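Local coordinates for phospholethanolamine N-methyltransferase 2 (Haemonchus contortus, PDB 4KRI), which probably catalyses S-adenosylmethionine-dependent methylation of phosphoethanolamine derivatives such as phosphomonomethylethanolamine in phosphocholine biosynthesis, at residues Q71-E76 and L100-D105; N142-S147 and D156-L161; C298-K303 and T325-G330. All coordinates share one frame; numbering follows the deposited sequence.

Interaction 1: Q71-E76 and L100-D105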
loop_
_atom_site.group_PDB
_atom_site.type_symbol
_atom_site.label_atom_id
_atom_site.label_comp_id
_atom_site.label_asym_id
_atom_site.label_seq_id
_atom_site.Cartn_x
_atom_site.Cartn_y
_atom_site.Cartn_z
ATOM N N GLN A 71 10.345 16.452 11.179
ATOM C CA GLN A 71 11.304 17.239 10.390
ATOM C C GLN A 71 12.656 17.386 11.081
ATOM O O GLN A 71 13.243 18.466 11.092
ATOM C CB GLN A 71 10.731 18.616 10.050
ATOM C CG GLN A 71 9.487 18.558 9.166
ATOM C CD GLN A 71 9.785 18.342 7.668
ATOM O OE1 GLN A 71 10.531 17.425 7.266
ATOM N NE2 GLN A 71 9.175 19.189 6.832
ATOM N N ALA A 72 13.152 16.285 11.633
ATOM C CA ALA A 72 14.361 16.328 12.452
ATOM C C ALA A 72 15.528 15.567 11.832
ATOM O O ALA A 72 16.636 15.577 12.376
ATOM C CB ALA A 72 14.057 15.780 13.845
ATOM N N LEU A 73 15.287 14.916 10.697
ATOM C CA LEU A 73 16.256 13.960 10.167
ATOM C C LEU A 73 16.909 14.353 8.843
ATOM O O LEU A 73 17.327 13.473 8.094
ATOM C CB LEU A 73 15.608 12.583 10.004
ATOM C CG LEU A 73 15.038 11.944 11.267
ATOM C CD1 LEU A 73 14.750 10.470 11.022
ATOM C CD2 LEU A 73 15.991 12.125 12.431
ATOM N N ASP A 74 16.994 15.649 8.551
ATOM C CA ASP A 74 17.619 16.105 7.301
ATOM C C ASP A 74 19.026 15.535 7.119
ATOM O O ASP A 74 19.402 15.110 6.031
ATOM C CB ASP A 74 17.703 17.633 7.260
ATOM C CG ASP A 74 16.345 18.299 7.292
ATOM O OD1 ASP A 74 15.328 17.583 7.186
ATOM O OD2 ASP A 74 16.303 19.545 7.415
ATOM N N GLU A 75 19.808 15.536 8.192
ATOM C CA GLU A 75 21.160 14.991 8.136
ATOM C C GLU A 75 21.160 13.471 8.062
ATOM O O GLU A 75 21.895 12.880 7.267
ATOM C CB GLU A 75 21.963 15.428 9.358
ATOM C CG GLU A 75 22.542 16.824 9.271
ATOM C CD GLU A 75 23.591 17.053 10.331
ATOM O OE1 GLU A 75 23.595 16.298 11.328
ATOM O OE2 GLU A 75 24.417 17.974 10.166
ATOM N N GLU A 76 20.335 12.843 8.897
ATOM C CA GLU A 76 20.298 11.382 9.004
ATOM C C GLU A 76 19.936 10.668 7.709
ATOM O O GLU A 76 20.481 9.605 7.409
ATOM C CB GLU A 76 19.328 10.947 10.109
ATOM C CG GLU A 76 19.842 11.148 11.533
ATOM C CD GLU A 76 19.963 12.618 11.940
ATOM O OE1 GLU A 76 19.409 13.499 11.244
ATOM O OE2 GLU A 76 20.617 12.896 12.969
ATOM N N LEU A 100 6.454 4.826 17.113
ATOM C CA LEU A 100 7.206 5.928 16.518
ATOM C C LEU A 100 6.413 6.495 15.368
ATOM O O LEU A 100 6.063 5.771 14.444
ATOM C CB LEU A 100 8.570 5.451 15.997
ATOM C CG LEU A 100 9.365 6.424 15.115
ATOM C CD1 LEU A 100 9.728 7.714 15.863
ATOM C CD2 LEU A 100 10.626 5.744 14.607
ATOM N N ILE A 101 6.126 7.792 15.430
ATOM C CA ILE A 101 5.532 8.510 14.311
ATOM C C ILE A 101 6.620 9.428 13.777
ATOM O O ILE A 101 7.076 10.333 14.475
ATOM C CB ILE A 101 4.327 9.362 14.765
ATOM C CG1 ILE A 101 3.244 8.484 15.415
ATOM C CG2 ILE A 101 3.751 10.142 13.584
ATOM C CD1 ILE A 101 2.692 7.356 14.494
ATOM N N LEU A 102 7.066 9.182 12.551
ATOM C CA LEU A 102 8.193 9.909 12.007
ATOM C C LEU A 102 7.758 10.645 10.750
ATOM O O LEU A 102 7.326 10.028 9.782
ATOM C CB LEU A 102 9.345 8.948 11.683
ATOM C CG LEU A 102 10.467 9.523 10.807
ATOM C CD1 LEU A 102 11.278 10.517 11.575
ATOM C CD2 LEU A 102 11.357 8.412 10.270
ATOM N N ARG A 103 7.856 11.968 10.776
ATOM C CA ARG A 103 7.492 12.779 9.627
ATOM C C ARG A 103 8.763 13.369 9.036
ATOM O O ARG A 103 9.521 14.061 9.718
ATOM C CB ARG A 103 6.545 13.912 10.056
ATOM C CG ARG A 103 5.984 14.801 8.919
ATOM C CD ARG A 103 7.000 15.841 8.421
ATOM N NE ARG A 103 6.386 16.822 7.533
ATOM C CZ ARG A 103 5.866 17.977 7.939
ATOM N NH1 ARG A 103 5.888 18.323 9.222
ATOM N NH2 ARG A 103 5.328 18.796 7.052
ATOM N N GLN A 104 8.994 13.107 7.759
ATOM C CA GLN A 104 10.128 13.689 7.071
ATOM C C GLN A 104 9.748 13.979 5.634
ATOM O O GLN A 104 9.251 13.093 4.933
ATOM C CB GLN A 104 11.325 12.735 7.125
ATOM C CG GLN A 104 12.595 13.288 6.499
ATOM C CD GLN A 104 13.167 14.457 7.272
ATOM O OE1 GLN A 104 13.137 14.480 8.505
ATOM N NE2 GLN A 104 13.683 15.448 6.547
ATOM N N ASP A 105 9.986 15.218 5.199
ATOM C CA ASP A 105 9.733 15.617 3.812
ATOM C C ASP A 105 10.861 15.119 2.913
ATOM O O ASP A 105 12.034 15.411 3.170
ATOM C CB ASP A 105 9.628 17.137 3.736
ATOM C CG ASP A 105 9.311 17.640 2.345
ATOM O OD1 ASP A 105 8.839 16.853 1.491
ATOM O OD2 ASP A 105 9.531 18.844 2.111
HETATM O O HOH W 1 12.075 13.663 10.971
#
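Q104 OE1 is gripped by two donors at the turn that follows strand 64-70: L73 N at 3.1 Å and water 1, whose oxygen lies 2.8 Å away from OE1. The L73 N-H arrives above the amide plane, 35° out of it. At the other end of the same amide, Q104 NE2 donates to D74 OD1 (2.8 Å), an oxygen close to the amide plane, although the carboxylate itself stands almost perpendicular to it. With both ends in use, the rotation of the amide is fixed. Water 1 also accepts from A72 N and gives its second proton to R103 O, tying the turn to the strand backbone. R103 O takes a further bond from Q71 N at 2.9 Å. Q71 has left-handed backbone angles and leaves the strand path, yet a bend at chi2 (-80°) turns CD back toward the strand, and OE1 on it accepts from D105 N at 3.1 Å. The Q71 amide lies nearly parallel to the R103 guanidinium in a stack, NE2 sitting 3.6 Å above the guanidinium plane over its centre. That guanidinium is also hydrogen-bonded to N70 and S2. Beside the polar network, L73 CD1 meets L102 CD1 at 3.5 Å, with F86 of helix 80-93 also against L73. Bonding to R103 O and D105 N is what a further residue of a parallel strand would do; here a glutamine side chain supplies the acceptor, extending the pairing of strands 64-70 and 98-105 into the loop.

Interaction 2: N142-S147 and D156-L161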
loop_
_atom_site.group_PDB
_atom_site.type_symbol
_atom_site.label_atom_id
_atom_site.label_comp_id
_atom_site.label_asym_id
_atom_site.label_seq_id
_atom_site.Cartn_x
_atom_site.Cartn_y
_atom_site.Cartn_z
ATOM N N ASN A 142 2.259 7.169 5.322
ATOM C CA ASN A 142 1.244 8.051 4.771
ATOM C C ASN A 142 1.868 9.305 4.203
ATOM O O ASN A 142 3.011 9.646 4.523
ATOM C CB ASN A 142 0.245 8.474 5.849
ATOM C CG ASN A 142 -0.699 7.359 6.240
ATOM O OD1 ASN A 142 -1.660 7.060 5.518
ATOM N ND2 ASN A 142 -0.458 6.764 7.410
ATOM N N GLU A 143 1.111 9.997 3.365
ATOM C CA GLU A 143 1.511 11.335 2.933
ATOM C C GLU A 143 0.945 12.372 3.882
ATOM O O GLU A 143 -0.188 12.227 4.359
ATOM C CB GLU A 143 0.967 11.638 1.534
ATOM C CG GLU A 143 1.473 10.713 0.442
ATOM C CD GLU A 143 0.824 11.028 -0.896
ATOM O OE1 GLU A 143 -0.386 10.776 -1.021
ATOM O OE2 GLU A 143 1.495 11.564 -1.813
ATOM N N VAL A 144 1.720 13.430 4.130
ATOM C CA VAL A 144 1.201 14.593 4.830
ATOM C C VAL A 144 0.224 15.306 3.900
ATOM O O VAL A 144 0.614 15.796 2.837
ATOM C CB VAL A 144 2.326 15.580 5.207
ATOM C CG1 VAL A 144 1.744 16.801 5.935
ATOM C CG2 VAL A 144 3.341 14.881 6.077
ATOM N N LEU A 145 -1.049 15.346 4.274
ATOM C CA LEU A 145 -2.076 15.813 3.337
ATOM C C LEU A 145 -2.026 17.328 3.137
ATOM O O LEU A 145 -2.318 17.830 2.042
ATOM C CB LEU A 145 -3.472 15.339 3.777
ATOM C CG LEU A 145 -3.627 13.821 3.677
ATOM C CD1 LEU A 145 -4.942 13.365 4.290
ATOM C CD2 LEU A 145 -3.536 13.374 2.230
ATOM N N ASP A 146 -1.635 18.056 4.177
ATOM C CA ASP A 146 -1.483 19.493 4.058
ATOM C C ASP A 146 -0.525 19.789 2.920
ATOM O O ASP A 146 -0.707 20.745 2.166
ATOM C CB ASP A 146 -0.929 20.053 5.364
ATOM C CG ASP A 146 -0.951 21.544 5.406
ATOM O OD1 ASP A 146 -2.036 22.112 5.678
ATOM O OD2 ASP A 146 0.121 22.156 5.176
ATOM N N SER A 147 0.503 18.966 2.793
ATOM C CA SER A 147 1.534 19.247 1.797
ATOM C C SER A 147 1.017 18.989 0.387
ATOM O O SER A 147 1.394 19.688 -0.549
ATOM C CB SER A 147 2.784 18.412 2.085
ATOM O OG SER A 147 3.337 18.817 3.324
ATOM N N ASP A 156 5.939 14.165 1.111
ATOM C CA ASP A 156 6.132 14.525 2.513
ATOM C C ASP A 156 5.546 13.339 3.284
ATOM O O ASP A 156 4.339 13.111 3.248
ATOM C CB ASP A 156 5.390 15.843 2.799
ATOM C CG ASP A 156 5.811 16.494 4.095
ATOM O OD1 ASP A 156 6.594 15.871 4.856
ATOM O OD2 ASP A 156 5.351 17.638 4.368
ATOM N N PHE A 157 6.396 12.541 3.931
ATOM C CA PHE A 157 5.932 11.240 4.451
ATOM C C PHE A 157 5.839 11.136 5.974
ATOM O O PHE A 157 6.574 11.802 6.693
ATOM C CB PHE A 157 6.830 10.131 3.913
ATOM C CG PHE A 157 6.745 9.970 2.427
ATOM C CD1 PHE A 157 5.606 9.441 1.844
ATOM C CD2 PHE A 157 7.792 10.381 1.613
ATOM C CE1 PHE A 157 5.517 9.280 0.469
ATOM C CE2 PHE A 157 7.714 10.240 0.235
ATOM C CZ PHE A 157 6.570 9.683 -0.338
ATOM N N ILE A 158 4.921 10.293 6.442
ATOM C CA ILE A 158 4.792 9.948 7.854
ATOM C C ILE A 158 4.912 8.439 7.968
ATOM O O ILE A 158 4.106 7.710 7.393
ATOM C CB ILE A 158 3.419 10.328 8.398
ATOM C CG1 ILE A 158 3.153 11.823 8.178
ATOM C CG2 ILE A 158 3.317 9.979 9.894
ATOM C CD1 ILE A 158 1.686 12.199 8.358
ATOM N N TRP A 159 5.908 7.961 8.703
ATOM C CA TRP A 159 5.987 6.528 8.989
ATOM C C TRP A 159 5.334 6.262 10.328
ATOM O O TRP A 159 5.540 7.003 11.278
ATOM C CB TRP A 159 7.453 6.061 9.075
ATOM C CG TRP A 159 8.161 5.913 7.767
ATOM C CD1 TRP A 159 8.394 4.750 7.084
ATOM C CD2 TRP A 159 8.757 6.955 6.993
ATOM N NE1 TRP A 159 9.099 5.014 5.926
ATOM C CE2 TRP A 159 9.326 6.362 5.847
ATOM C CE3 TRP A 159 8.864 8.341 7.155
ATOM C CZ2 TRP A 159 9.992 7.105 4.869
ATOM C CZ3 TRP A 159 9.517 9.075 6.186
ATOM C CH2 TRP A 159 10.070 8.456 5.057
ATOM N N THR A 160 4.569 5.185 10.411
ATOM C CA THR A 160 4.048 4.711 11.690
ATOM C C THR A 160 4.709 3.366 11.930
ATOM O O THR A 160 4.504 2.443 11.149
ATOM C CB THR A 160 2.517 4.497 11.623
ATOM O OG1 THR A 160 1.862 5.751 11.363
ATOM C CG2 THR A 160 2.000 3.963 12.954
ATOM N N LEU A 161 5.499 3.257 13.000
ATOM C CA LEU A 161 6.245 2.024 13.308
ATOM C C LEU A 161 6.057 1.688 14.780
ATOM O O LEU A 161 5.788 2.575 15.584
ATOM C CB LEU A 161 7.739 2.251 13.036
ATOM C CG LEU A 161 8.132 2.788 11.656
ATOM C CD1 LEU A 161 9.595 3.237 11.653
ATOM C CD2 LEU A 161 7.902 1.738 10.589
HETATM O O HOH W 2 1.880 6.546 8.765
HETATM O O HOH W 3 2.822 14.716 0.787
#
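The antiparallel pairing of strands 132-143 and 156-166 ends here, where N142 and I158 form a hydrogen-bonded pair and the first chain turns off into helix 145-151. N142 N donates to I158 O, and I158 N returns a bond to N142 O at 2.8 Å. E143 and F157 follow as a non-hydrogen-bonded pair with their side chains on the same face, and V144 N still reaches D156 O (2.8 Å). V144 is the N-cap residue of the helix, so this last strand bond comes from the residue just before the helix. One turn on, S147 OG donates to D156 OD2 at 2.6 Å, using the anti lone pair of the carboxylate. D156 CG stands anti to its backbone N (chi1 -165°), and OD1 forms a salt bridge with R103 of the adjoining strand 98-105. V144 CG2 is wedged between two side chains of the opposite strand, 3.6 Å from D156 CG and 3.7 Å from I158 CG1; helix 5-18 packs against V144 with V6 and against I158 with L10. Farther along, water 2 accepts from N142 ND2 at 2.7 Å and donates to I158 O, with T160 OG1 as its third partner. E143 OE1, directed elsewhere, accepts from the backbone N of Y275 on strand 273-277, which pairs with strand 132-143.

Interaction 3: C298-K303 and T325-G330. With SAH (S-adenosyl-L-homocysteine), chain D; 1SH (2-(methylamino)ethyl dihydrogen phosphate), chain E.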
loop_
_atom_site.group_PDB
_atom_site.type_symbol
_atom_site.label_atom_id
_atom_site.label_comp_id
_atom_site.label_asym_id
_atom_site.label_seq_id
_atom_site.Cartn_x
_atom_site.Cartn_y
_atom_site.Cartn_z
ATOM N N CYS A 298 -5.787 -7.790 -7.333
ATOM C CA CYS A 298 -4.959 -7.754 -6.137
ATOM C C CYS A 298 -5.252 -8.923 -5.201
ATOM O O CYS A 298 -4.330 -9.528 -4.648
ATOM C CB CYS A 298 -5.207 -6.434 -5.389
ATOM S SG CYS A 298 -4.787 -6.427 -3.615
ATOM N N ILE A 299 -6.525 -9.252 -5.012
ATOM C CA ILE A 299 -6.853 -10.052 -3.832
ATOM C C ILE A 299 -6.494 -11.529 -3.914
ATOM O O ILE A 299 -6.588 -12.224 -2.915
ATOM C CB ILE A 299 -8.299 -9.841 -3.297
ATOM C CG1 ILE A 299 -9.330 -10.541 -4.174
ATOM C CG2 ILE A 299 -8.604 -8.347 -3.147
ATOM C CD1 ILE A 299 -10.686 -10.724 -3.467
ATOM N N GLN A 300 -6.034 -12.000 -5.070
ATOM C CA GLN A 300 -5.455 -13.345 -5.118
ATOM C C GLN A 300 -4.193 -13.436 -4.246
ATOM O O GLN A 300 -3.738 -14.532 -3.917
ATOM C CB GLN A 300 -5.169 -13.799 -6.561
ATOM C CG GLN A 300 -4.023 -13.071 -7.257
ATOM C CD GLN A 300 -4.443 -11.745 -7.846
ATOM O OE1 GLN A 300 -5.621 -11.534 -8.154
ATOM N NE2 GLN A 300 -3.487 -10.843 -8.008
ATOM N N HIS A 301 -3.636 -12.283 -3.874
ATOM C CA HIS A 301 -2.496 -12.221 -2.954
ATOM C C HIS A 301 -2.902 -12.403 -1.489
ATOM O O HIS A 301 -2.051 -12.675 -0.637
ATOM C CB HIS A 301 -1.774 -10.861 -3.073
ATOM C CG HIS A 301 -1.001 -10.686 -4.340
ATOM N ND1 HIS A 301 0.136 -11.414 -4.625
ATOM C CD2 HIS A 301 -1.167 -9.827 -5.379
ATOM C CE1 HIS A 301 0.625 -11.028 -5.792
ATOM N NE2 HIS A 301 -0.146 -10.071 -6.270
ATOM N N ILE A 302 -4.195 -12.256 -1.198
ATOM C CA ILE A 302 -4.661 -12.136 0.184
ATOM C C ILE A 302 -5.367 -13.388 0.671
ATOM O O ILE A 302 -6.385 -13.793 0.103
ATOM C CB ILE A 302 -5.592 -10.922 0.326
ATOM C CG1 ILE A 302 -4.808 -9.646 0.029
ATOM C CG2 ILE A 302 -6.191 -10.852 1.729
ATOM C CD1 ILE A 302 -5.674 -8.381 -0.013
ATOM N N LYS A 303 -4.823 -14.004 1.720
ATOM C CA LYS A 303 -5.363 -15.263 2.228
ATOM C C LYS A 303 -6.707 -15.069 2.918
ATOM O O LYS A 303 -7.684 -15.760 2.592
ATOM C CB LYS A 303 -4.368 -15.923 3.185
ATOM C CG LYS A 303 -4.838 -17.264 3.758
ATOM C CD LYS A 303 -3.747 -17.914 4.586
ATOM C CE LYS A 303 -4.210 -19.276 5.083
ATOM N NZ LYS A 303 -3.174 -19.990 5.865
ATOM N N THR A 325 -11.928 -7.290 -9.235
ATOM C CA THR A 325 -11.572 -8.348 -10.176
ATOM C C THR A 325 -10.378 -9.084 -9.595
ATOM O O THR A 325 -9.578 -8.492 -8.893
ATOM C CB THR A 325 -11.253 -7.836 -11.607
ATOM O OG1 THR A 325 -9.994 -7.145 -11.606
ATOM C CG2 THR A 325 -12.359 -6.909 -12.117
ATOM N N MET A 326 -10.264 -10.385 -9.870
ATOM C CA MET A 326 -9.186 -11.152 -9.256
ATOM C C MET A 326 -8.872 -12.385 -10.080
ATOM O O MET A 326 -9.736 -12.879 -10.800
ATOM C CB MET A 326 -9.598 -11.578 -7.839
ATOM C CG MET A 326 -10.775 -12.540 -7.839
ATOM S SD MET A 326 -11.689 -12.761 -6.283
ATOM C CE MET A 326 -13.270 -12.054 -6.764
ATOM N N TYR A 327 -7.648 -12.891 -9.974
ATOM C CA TYR A 327 -7.383 -14.252 -10.448
ATOM C C TYR A 327 -8.159 -15.182 -9.527
ATOM O O TYR A 327 -8.186 -14.961 -8.311
ATOM C CB TYR A 327 -5.887 -14.589 -10.353
ATOM C CG TYR A 327 -4.978 -13.957 -11.401
ATOM C CD1 TYR A 327 -5.481 -13.141 -12.406
ATOM C CD2 TYR A 327 -3.602 -14.202 -11.385
ATOM C CE1 TYR A 327 -4.629 -12.567 -13.363
ATOM C CE2 TYR A 327 -2.751 -13.653 -12.345
ATOM C CZ TYR A 327 -3.269 -12.838 -13.326
ATOM O OH TYR A 327 -2.415 -12.293 -14.268
ATOM N N GLY A 328 -8.790 -16.209 -10.092
ATOM C CA GLY A 328 -9.471 -17.216 -9.293
ATOM C C GLY A 328 -9.163 -18.611 -9.794
ATOM O O GLY A 328 -8.427 -18.783 -10.768
ATOM N N VAL A 329 -9.719 -19.618 -9.127
ATOM C CA VAL A 329 -9.518 -20.993 -9.575
ATOM C C VAL A 329 -10.805 -21.504 -10.220
ATOM O O VAL A 329 -11.912 -21.196 -9.759
ATOM C CB VAL A 329 -9.054 -21.912 -8.421
ATOM C CG1 VAL A 329 -10.059 -21.916 -7.283
ATOM C CG2 VAL A 329 -8.795 -23.327 -8.924
ATOM N N GLY A 330 -10.648 -22.253 -11.310
ATOM C CA GLY A 330 -11.769 -22.788 -12.054
ATOM C C GLY A 330 -12.186 -24.143 -11.526
ATOM O O GLY A 330 -11.825 -24.529 -10.406
HETATM N N SAH D . -4.521 -2.427 -9.205
HETATM C CA SAH D . -3.255 -2.176 -9.941
HETATM C CB SAH D . -2.114 -3.115 -9.383
HETATM C CG SAH D . -2.251 -4.614 -9.628
HETATM S SD SAH D . -0.889 -5.567 -8.883
HETATM C C SAH D . -3.451 -2.256 -11.403
HETATM O O SAH D . -4.570 -2.420 -11.868
HETATM O OXT SAH D . -2.535 -1.929 -12.142
HETATM C "C5'" SAH D . -1.423 -6.103 -7.246
HETATM C "C4'" SAH D . -1.055 -5.244 -6.173
HETATM O "O4'" SAH D . -1.739 -5.687 -4.971
HETATM C "C3'" SAH D . 0.389 -5.374 -5.871
HETATM O "O3'" SAH D . 0.996 -4.110 -6.029
HETATM C "C2'" SAH D . 0.466 -5.808 -4.475
HETATM O "O2'" SAH D . 1.538 -5.218 -3.776
HETATM C "C1'" SAH D . -0.862 -5.393 -3.932
HETATM N N9 SAH D . -1.226 -6.104 -2.657
HETATM C C8 SAH D . -1.267 -7.440 -2.451
HETATM N N7 SAH D . -1.705 -7.658 -1.207
HETATM C C5 SAH D . -1.964 -6.468 -0.626
HETATM C C6 SAH D . -2.434 -6.102 0.642
HETATM N N6 SAH D . -2.730 -7.047 1.600
HETATM N N1 SAH D . -2.582 -4.785 0.905
HETATM C C2 SAH D . -2.297 -3.852 -0.010
HETATM N N3 SAH D . -1.852 -4.172 -1.238
HETATM C C4 SAH D . -1.664 -5.464 -1.564
HETATM O O4 1SH E . 0.022 -13.131 -14.273
HETATM P P1 1SH E . 1.063 -13.006 -13.164
HETATM O O1 1SH E . 0.990 -14.126 -12.203
HETATM O O3 1SH E . 2.500 -12.944 -13.808
HETATM O O2 1SH E . 0.769 -11.676 -12.356
HETATM C C1 1SH E . 0.651 -10.532 -13.028
HETATM C C2 1SH E . 0.152 -9.337 -12.227
HETATM N N1 1SH E . -1.197 -9.394 -11.736
HETATM C C3 1SH E . -1.395 -8.276 -10.888
HETATM O O HOH W 4 -8.403 -7.601 -6.488
#
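Q300 CG lies between its backbone N and carbonyl carbon (chi1 70°), and a second bend at chi2 (-82°) directs CD toward strand 320-329, where OE1 accepts from Y327 N at 3.0 Å. The donor sits above the amide plane, 36° out of it. Q300 NE2 gives a hydrogen bond to D297 O, so both ends of the buried amide are held, and Q300 CG rests 3.9 Å from Y327 CB. The Y327 ring then extends to the phosphate of 2-(methylamino)ethyl dihydrogen phosphate: its OH donates to O4 at 2.6 Å, with O4 at the ring edge and in the ring plane. Y193, Y341, Y347, R345 and K413 also hydrogen-bond this ligand. On the other flank, I299 CD1 crosses to M326 SD at 3.6 Å, and L308 and F309 of helix 305-315 pack on I299. Water 4 bridges the two backbones, accepting from C298 N and donating to T325 O, 2.8 Å from the latter. H301, at the end of the 3-10 turn 299-301, and I302 after it face S-adenosylhomocysteine: H301 CB lies 3.5 Å from C8 of the adenine, and I302 CD1 is 3.6 Å from N6. Y185 OH partners H301 NE2. The ligand methyl C3 lies 3.4 Å from the cofactor SD, so its methylamino end faces the sulfur, consistent with the amine being the methyl acceptor. A loop following one parallel strand, bonded to the next and touching both cofactor and acceptor, is characteristic of the active site of Rossmann-like class I methyltransferases.

Overall arrangement
The three contacts follow one another along the chain. Interactions 1 and 2 belong to the N-terminal region, their centres 11 Å apart, and they meet directly: strands 98-105 and 156-166 are antiparallel neighbours, with probable hydrogen bonds L102 O to W159 N and L100 N to L161 O. Interaction 3 lies on the opposite side of the chain's centre, in the methyltransferase domain that holds both ligands; its centre is 37 Å from that of interaction 1 and 30 Å from that of interaction 2. Pairing of strand 132-143 with strand 273-277 joins the two halves, consistent with a di-domain enzyme in which 298-303 and 325-330 serve the ligand site and the others shape the N-terminal sheet.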